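Side-chain contacts in periplasmic cell division protein (SufI) (Aquifex aeolicus, PDB 6SYY), which is a multicopper oxidase that binds copper ions and probably passes electrons from its oxidised substrates on to oxygen: residues 63-68 and 117-122; 173-178 and 204-209. All blocks are in the same frame, centred on the assembly; numbering follows the deposited sequence.

In the fold
The two contacts lie about 14 Å apart, centre to centre, and both segments of contact 1 precede those of contact 2 along the chain. Contact 1 packs strand 63-72 against strand 117-120, joining the two sheets of the N-terminal cupredoxin-like domain. Strand 176-181 shares the sheet of strand 117-120, and from its start contact 2 reaches strand 200-208 in the following domain. The pair thus leads from a domain core to a domain interface. They also touch directly: Ile-178 CD1 lies 3.6 Å from Phe-122 CZ, and Leu-174 packs on Ala-67. Contact 1 carries two copper-site histidines, while Ala-175 of contact 2 lies close to a third, His-159.

Contact 1. Residues 63-68 and 117-122; sequences VSITAK and IHWHGF. With CU (copper (II) ion), chain E; O (oxygen atom), chain F.
Ile-65 meets two hydrophobic side chains with its two branches. Its CD1 reaches the edge of the Trp-119 indole, near the ring plane, 3.5 Å from CH2, while its CG2 touches Ile-117 CD1 at 3.7 Å. With CG1 beside the backbone N and the chain beyond extended (chi2 170°), CD1 is carried out to the indole. Ile-117 in turn lays its CG2 over one indole face, 3.6 Å above the plane and offset toward the rim, so the flat ring meets aliphatic groups at both edge and face. Branched and aromatic residues suit this buried seam between the two sheets of a cupredoxin-like beta sandwich. Alternation along strand 117-120 then explains the rest: Ile-117 and Trp-119 serve the core, whereas His-118 and His-120 form the His-X-His motif of multicopper oxidases on the opposite side. His-120 ND1 binds a copper ion at 2.0 Å, and that ion also holds the oxygen atom at 2.4 Å; His-159 and His-510 complete its protein ligands. His-118 serves a neighbouring copper with His-454. In the second shell, Asp-479 accepts a hydrogen bond from His-120 NE2 and the carbonyl of Asp-129 one from His-118 ND1, fixing both rings. Beyond them Gly-121 adopts the positive phi (99°) of a type II turn, closed by the bond of 3.0 Å from Phe-122 N to Trp-119 O.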
loop_
_atom_site.group_PDB
_atom_site.type_symbol
_atom_site.label_atom_id
_atom_site.label_comp_id
_atom_site.label_asym_id
_atom_site.label_seq_id
_atom_site.Cartn_x
_atom_site.Cartn_y
_atom_site.Cartn_z
ATOM N N VAL A 63 16.504 0.577 15.919
ATOM C CA VAL A 63 16.782 -0.247 14.750
ATOM C C VAL A 63 17.185 0.664 13.599
ATOM O O VAL A 63 16.451 1.600 13.259
ATOM C CB VAL A 63 15.560 -1.091 14.347
ATOM C CG1 VAL A 63 15.838 -1.844 13.053
ATOM C CG2 VAL A 63 15.174 -2.034 15.467
ATOM N N SER A 64 18.335 0.383 12.993
ATOM C CA SER A 64 18.791 1.123 11.824
ATOM C C SER A 64 18.177 0.525 10.566
ATOM O O SER A 64 18.228 -0.691 10.354
ATOM C CB SER A 64 20.319 1.111 11.729
ATOM O OG SER A 64 20.903 1.811 12.815
ATOM N N ILE A 65 17.583 1.380 9.743
ATOM C CA ILE A 65 17.061 0.997 8.441
ATOM C C ILE A 65 17.837 1.801 7.411
ATOM O O ILE A 65 17.654 3.020 7.300
ATOM C CB ILE A 65 15.553 1.248 8.325
ATOM C CG1 ILE A 65 14.824 0.569 9.485
ATOM C CG2 ILE A 65 15.032 0.742 6.991
ATOM C CD1 ILE A 65 13.380 0.943 9.589
ATOM N N THR A 66 18.709 1.132 6.666
ATOM C CA THR A 66 19.628 1.799 5.754
ATOM C C THR A 66 19.181 1.575 4.318
ATOM O O THR A 66 19.045 0.430 3.878
ATOM C CB THR A 66 21.054 1.293 5.947
ATOM O OG1 THR A 66 21.415 1.404 7.327
ATOM C CG2 THR A 66 22.017 2.114 5.103
ATOM N N ALA A 67 18.957 2.669 3.591
ATOM C CA ALA A 67 18.744 2.604 2.153
ATOM C C ALA A 67 20.094 2.693 1.458
ATOM O O ALA A 67 20.905 3.562 1.784
ATOM C CB ALA A 67 17.826 3.730 1.681
ATOM N N LYS A 68 20.341 1.789 0.514
ATOM C CA LYS A 68 21.646 1.740 -0.122
ATOM C C LYS A 68 21.518 1.163 -1.523
ATOM O O LYS A 68 20.557 0.457 -1.847
ATOM C CB LYS A 68 22.639 0.908 0.703
ATOM C CG LYS A 68 22.342 -0.584 0.717
ATOM C CD LYS A 68 23.520 -1.368 1.275
ATOM C CE LYS A 68 23.352 -2.851 1.015
ATOM N NZ LYS A 68 24.483 -3.661 1.548
ATOM N N ILE A 117 11.727 7.703 5.039
ATOM C CA ILE A 117 10.825 6.558 5.013
ATOM C C ILE A 117 9.463 7.004 5.513
ATOM O O ILE A 117 9.354 7.621 6.577
ATOM C CB ILE A 117 11.361 5.399 5.869
ATOM C CG1 ILE A 117 12.802 5.059 5.491
ATOM C CG2 ILE A 117 10.468 4.177 5.711
ATOM C CD1 ILE A 117 13.392 3.952 6.333
ATOM N N HIS A 118 8.425 6.698 4.749
ATOM C CA HIS A 118 7.054 6.877 5.200
ATOM C C HIS A 118 6.494 5.539 5.667
ATOM O O HIS A 118 6.610 4.532 4.960
ATOM C CB HIS A 118 6.180 7.454 4.089
ATOM C CG HIS A 118 4.730 7.517 4.445
ATOM N ND1 HIS A 118 4.279 8.059 5.629
ATOM C CD2 HIS A 118 3.627 7.101 3.777
ATOM C CE1 HIS A 118 2.962 7.975 5.676
ATOM N NE2 HIS A 118 2.542 7.402 4.563
ATOM N N TRP A 119 5.900 5.528 6.859
ATOM C CA TRP A 119 5.225 4.340 7.383
ATOM C C TRP A 119 3.760 4.418 6.959
ATOM O O TRP A 119 2.877 4.834 7.712
ATOM C CB TRP A 119 5.384 4.253 8.896
ATOM C CG TRP A 119 6.757 4.610 9.371
ATOM C CD1 TRP A 119 7.122 5.731 10.057
ATOM C CD2 TRP A 119 7.953 3.847 9.183
ATOM N NE1 TRP A 119 8.472 5.712 10.313
ATOM C CE2 TRP A 119 9.006 4.567 9.785
ATOM C CE3 TRP A 119 8.239 2.625 8.563
ATOM C CZ2 TRP A 119 10.318 4.108 9.785
ATOM C CZ3 TRP A 119 9.546 2.170 8.567
ATOM C CH2 TRP A 119 10.568 2.908 9.175
ATOM N N HIS A 120 3.513 4.007 5.715
ATOM C CA HIS A 120 2.215 4.195 5.075
ATOM C C HIS A 120 1.128 3.455 5.841
ATOM O O HIS A 120 1.200 2.236 6.030
ATOM C CB HIS A 120 2.292 3.717 3.621
ATOM C CG HIS A 120 1.037 3.931 2.826
ATOM N ND1 HIS A 120 1.057 4.364 1.517
ATOM C CD2 HIS A 120 -0.269 3.738 3.135
ATOM C CE1 HIS A 120 -0.180 4.444 1.061
ATOM N NE2 HIS A 120 -1.005 4.069 2.022
ATOM N N GLY A 121 0.116 4.202 6.277
ATOM C CA GLY A 121 -0.993 3.655 7.025
ATOM C C GLY A 121 -0.905 3.847 8.524
ATOM O O GLY A 121 -1.902 3.615 9.218
ATOM N N PHE A 122 0.247 4.272 9.041
ATOM C CA PHE A 122 0.412 4.433 10.480
ATOM C C PHE A 122 -0.315 5.674 10.987
ATOM O O PHE A 122 -0.339 6.720 10.331
ATOM C CB PHE A 122 1.896 4.537 10.848
ATOM C CG PHE A 122 2.613 3.216 10.914
ATOM C CD1 PHE A 122 2.151 2.112 10.215
ATOM C CD2 PHE A 122 3.752 3.077 11.689
ATOM C CE1 PHE A 122 2.819 0.898 10.280
ATOM C CE2 PHE A 122 4.424 1.867 11.759
ATOM C CZ PHE A 122 3.956 0.776 11.054
HETATM CU CU CU E . 2.492 5.107 0.400
HETATM O O O F . 2.403 7.499 0.749
#

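Contact 2. Residues 173-178 and 204-209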
loop_
_atom_site.group_PDB
_atom_site.type_symbol
_atom_site.label_atom_id
_atom_site.label_comp_id
_atom_site.label_asym_id
_atom_site.label_seq_id
_atom_site.Cartn_x
_atom_site.Cartn_y
_atom_site.Cartn_z
ATOM N N GLY A 173 13.567 0.190 -5.850
ATOM C CA GLY A 173 13.627 -0.909 -4.908
ATOM C C GLY A 173 13.288 -0.619 -3.460
ATOM O O GLY A 173 13.191 -1.552 -2.658
ATOM N N LEU A 174 13.108 0.648 -3.097
ATOM C CA LEU A 174 12.783 0.990 -1.712
ATOM C C LEU A 174 11.287 0.778 -1.511
ATOM O O LEU A 174 10.469 1.663 -1.763
ATOM C CB LEU A 174 13.208 2.416 -1.386
ATOM C CG LEU A 174 14.705 2.701 -1.487
ATOM C CD1 LEU A 174 15.024 4.129 -1.041
ATOM C CD2 LEU A 174 15.492 1.677 -0.680
ATOM N N ALA A 175 10.929 -0.427 -1.067
ATOM C CA ALA A 175 9.546 -0.787 -0.787
ATOM C C ALA A 175 9.542 -2.047 0.063
ATOM O O ALA A 175 10.280 -2.996 -0.219
ATOM C CB ALA A 175 8.733 -1.014 -2.072
ATOM N N GLY A 176 8.708 -2.050 1.095
ATOM C CA GLY A 176 8.610 -3.201 1.970
ATOM C C GLY A 176 7.250 -3.258 2.627
ATOM O O GLY A 176 6.522 -2.260 2.697
ATOM N N MET A 177 6.920 -4.450 3.117
ATOM C CA MET A 177 5.656 -4.717 3.782
ATOM C C MET A 177 5.844 -4.738 5.295
ATOM O O MET A 177 6.884 -5.172 5.800
ATOM C CB MET A 177 5.068 -6.052 3.309
ATOM C CG MET A 177 3.840 -6.516 4.082
ATOM S SD MET A 177 3.134 -8.066 3.474
ATOM C CE MET A 177 2.519 -7.568 1.863
ATOM N N ILE A 178 4.826 -4.254 6.006
ATOM C CA ILE A 178 4.730 -4.326 7.458
ATOM C C ILE A 178 3.513 -5.171 7.810
ATOM O O ILE A 178 2.448 -5.019 7.200
ATOM C CB ILE A 178 4.615 -2.918 8.081
ATOM C CG1 ILE A 178 5.875 -2.098 7.799
ATOM C CG2 ILE A 178 4.338 -2.998 9.581
ATOM C CD1 ILE A 178 5.759 -0.650 8.227
ATOM N N ILE A 204 3.591 -8.778 -3.031
ATOM C CA ILE A 204 3.906 -7.397 -3.370
ATOM C C ILE A 204 3.979 -7.330 -4.893
ATOM O O ILE A 204 4.979 -7.720 -5.498
ATOM C CB ILE A 204 5.202 -6.935 -2.704
ATOM C CG1 ILE A 204 5.060 -7.032 -1.179
ATOM C CG2 ILE A 204 5.557 -5.518 -3.147
ATOM C CD1 ILE A 204 6.369 -7.176 -0.436
ATOM N N ILE A 205 2.906 -6.847 -5.515
ATOM C CA ILE A 205 2.787 -6.856 -6.970
ATOM C C ILE A 205 3.311 -5.540 -7.529
ATOM O O ILE A 205 2.887 -4.454 -7.114
ATOM C CB ILE A 205 1.335 -7.104 -7.403
ATOM C CG1 ILE A 205 0.795 -8.369 -6.737
ATOM C CG2 ILE A 205 1.250 -7.224 -8.918
ATOM C CD1 ILE A 205 -0.619 -8.712 -7.146
ATOM N N GLN A 206 4.237 -5.642 -8.477
ATOM C CA GLN A 206 4.891 -4.488 -9.069
ATOM C C GLN A 206 5.118 -4.760 -10.547
ATOM O O GLN A 206 5.377 -5.897 -10.947
ATOM C CB GLN A 206 6.233 -4.196 -8.392
ATOM C CG GLN A 206 6.158 -3.968 -6.894
ATOM C CD GLN A 206 7.514 -3.648 -6.308
ATOM O OE1 GLN A 206 7.773 -2.518 -5.891
ATOM N NE2 GLN A 206 8.396 -4.640 -6.283
ATOM N N ASP A 207 5.017 -3.716 -11.360
ATOM C CA ASP A 207 5.389 -3.810 -12.762
ATOM C C ASP A 207 6.656 -3.001 -12.991
ATOM O O ASP A 207 6.806 -1.897 -12.456
ATOM C CB ASP A 207 4.261 -3.340 -13.691
ATOM C CG ASP A 207 3.813 -1.920 -13.411
ATOM O OD1 ASP A 207 3.900 -1.476 -12.248
ATOM O OD2 ASP A 207 3.357 -1.250 -14.362
ATOM N N LYS A 208 7.583 -3.575 -13.757
ATOM C CA LYS A 208 8.869 -2.949 -14.031
ATOM C C LYS A 208 9.286 -3.261 -15.463
ATOM O O LYS A 208 8.760 -4.174 -16.105
ATOM C CB LYS A 208 9.949 -3.412 -13.033
ATOM C CG LYS A 208 9.693 -2.929 -11.610
ATOM C CD LYS A 208 10.849 -3.176 -10.646
ATOM C CE LYS A 208 10.506 -2.590 -9.273
ATOM N NZ LYS A 208 11.447 -3.001 -8.204
ATOM N N THR A 209 10.242 -2.480 -15.960
ATOM C CA THR A 209 10.756 -2.617 -17.315
ATOM C C THR A 209 12.267 -2.786 -17.262
ATOM O O THR A 209 12.955 -2.019 -16.576
ATOM C CB THR A 209 10.384 -1.397 -18.161
ATOM O OG1 THR A 209 8.958 -1.272 -18.216
ATOM C CG2 THR A 209 10.929 -1.539 -19.568
#
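Met-177 and Ile-204 make the close part of this contact, meeting by van der Waals packing alone. Met-177 CE lies 4.0 Å from Ile-204 CG1, and nearer the backbone Met-177 CB comes within 4.1 Å of Ile-204 CD1. The methionine runs straight through its first two torsions and bends only at the thioether (chi3 -67°), which turns the methyl group back to the isoleucine. A flexible, unbranched chain is at home here, since it can also follow the contours of Leu-253 and Arg-251 on strand 247-254. The segments run nearly antiparallel, 163° apart, but do not pair as strands: strand 176-181 lies within a sheet of the N-terminal cupredoxin-like domain, between strands 94-98 and 154-160, whereas strand 200-208 belongs to the next domain. Their side chains therefore meet across a domain interface. On the N-terminal side, Gly-173 ends helix 166-172 in a Schellman motif, its positive phi (139°) being readily accessible without a side chain, and its carbonyl O accepts a hydrogen bond from Asn-92. Ile-204, Gln-206 and Lys-208, alternate residues of one strand, direct their CB atoms at this domain, and the fit slackens along the series. Gln-206 reaches no closer than loose contact with the methyl group of Ala-175, a small residue about 5 Å, side chain to side chain, from the copper ligand His-159; like Ile-204, Ala-175 retains some solvent exposure. Looser still, the extended Lys-208 chain places NZ 4.5 Å from Gly-173 CA.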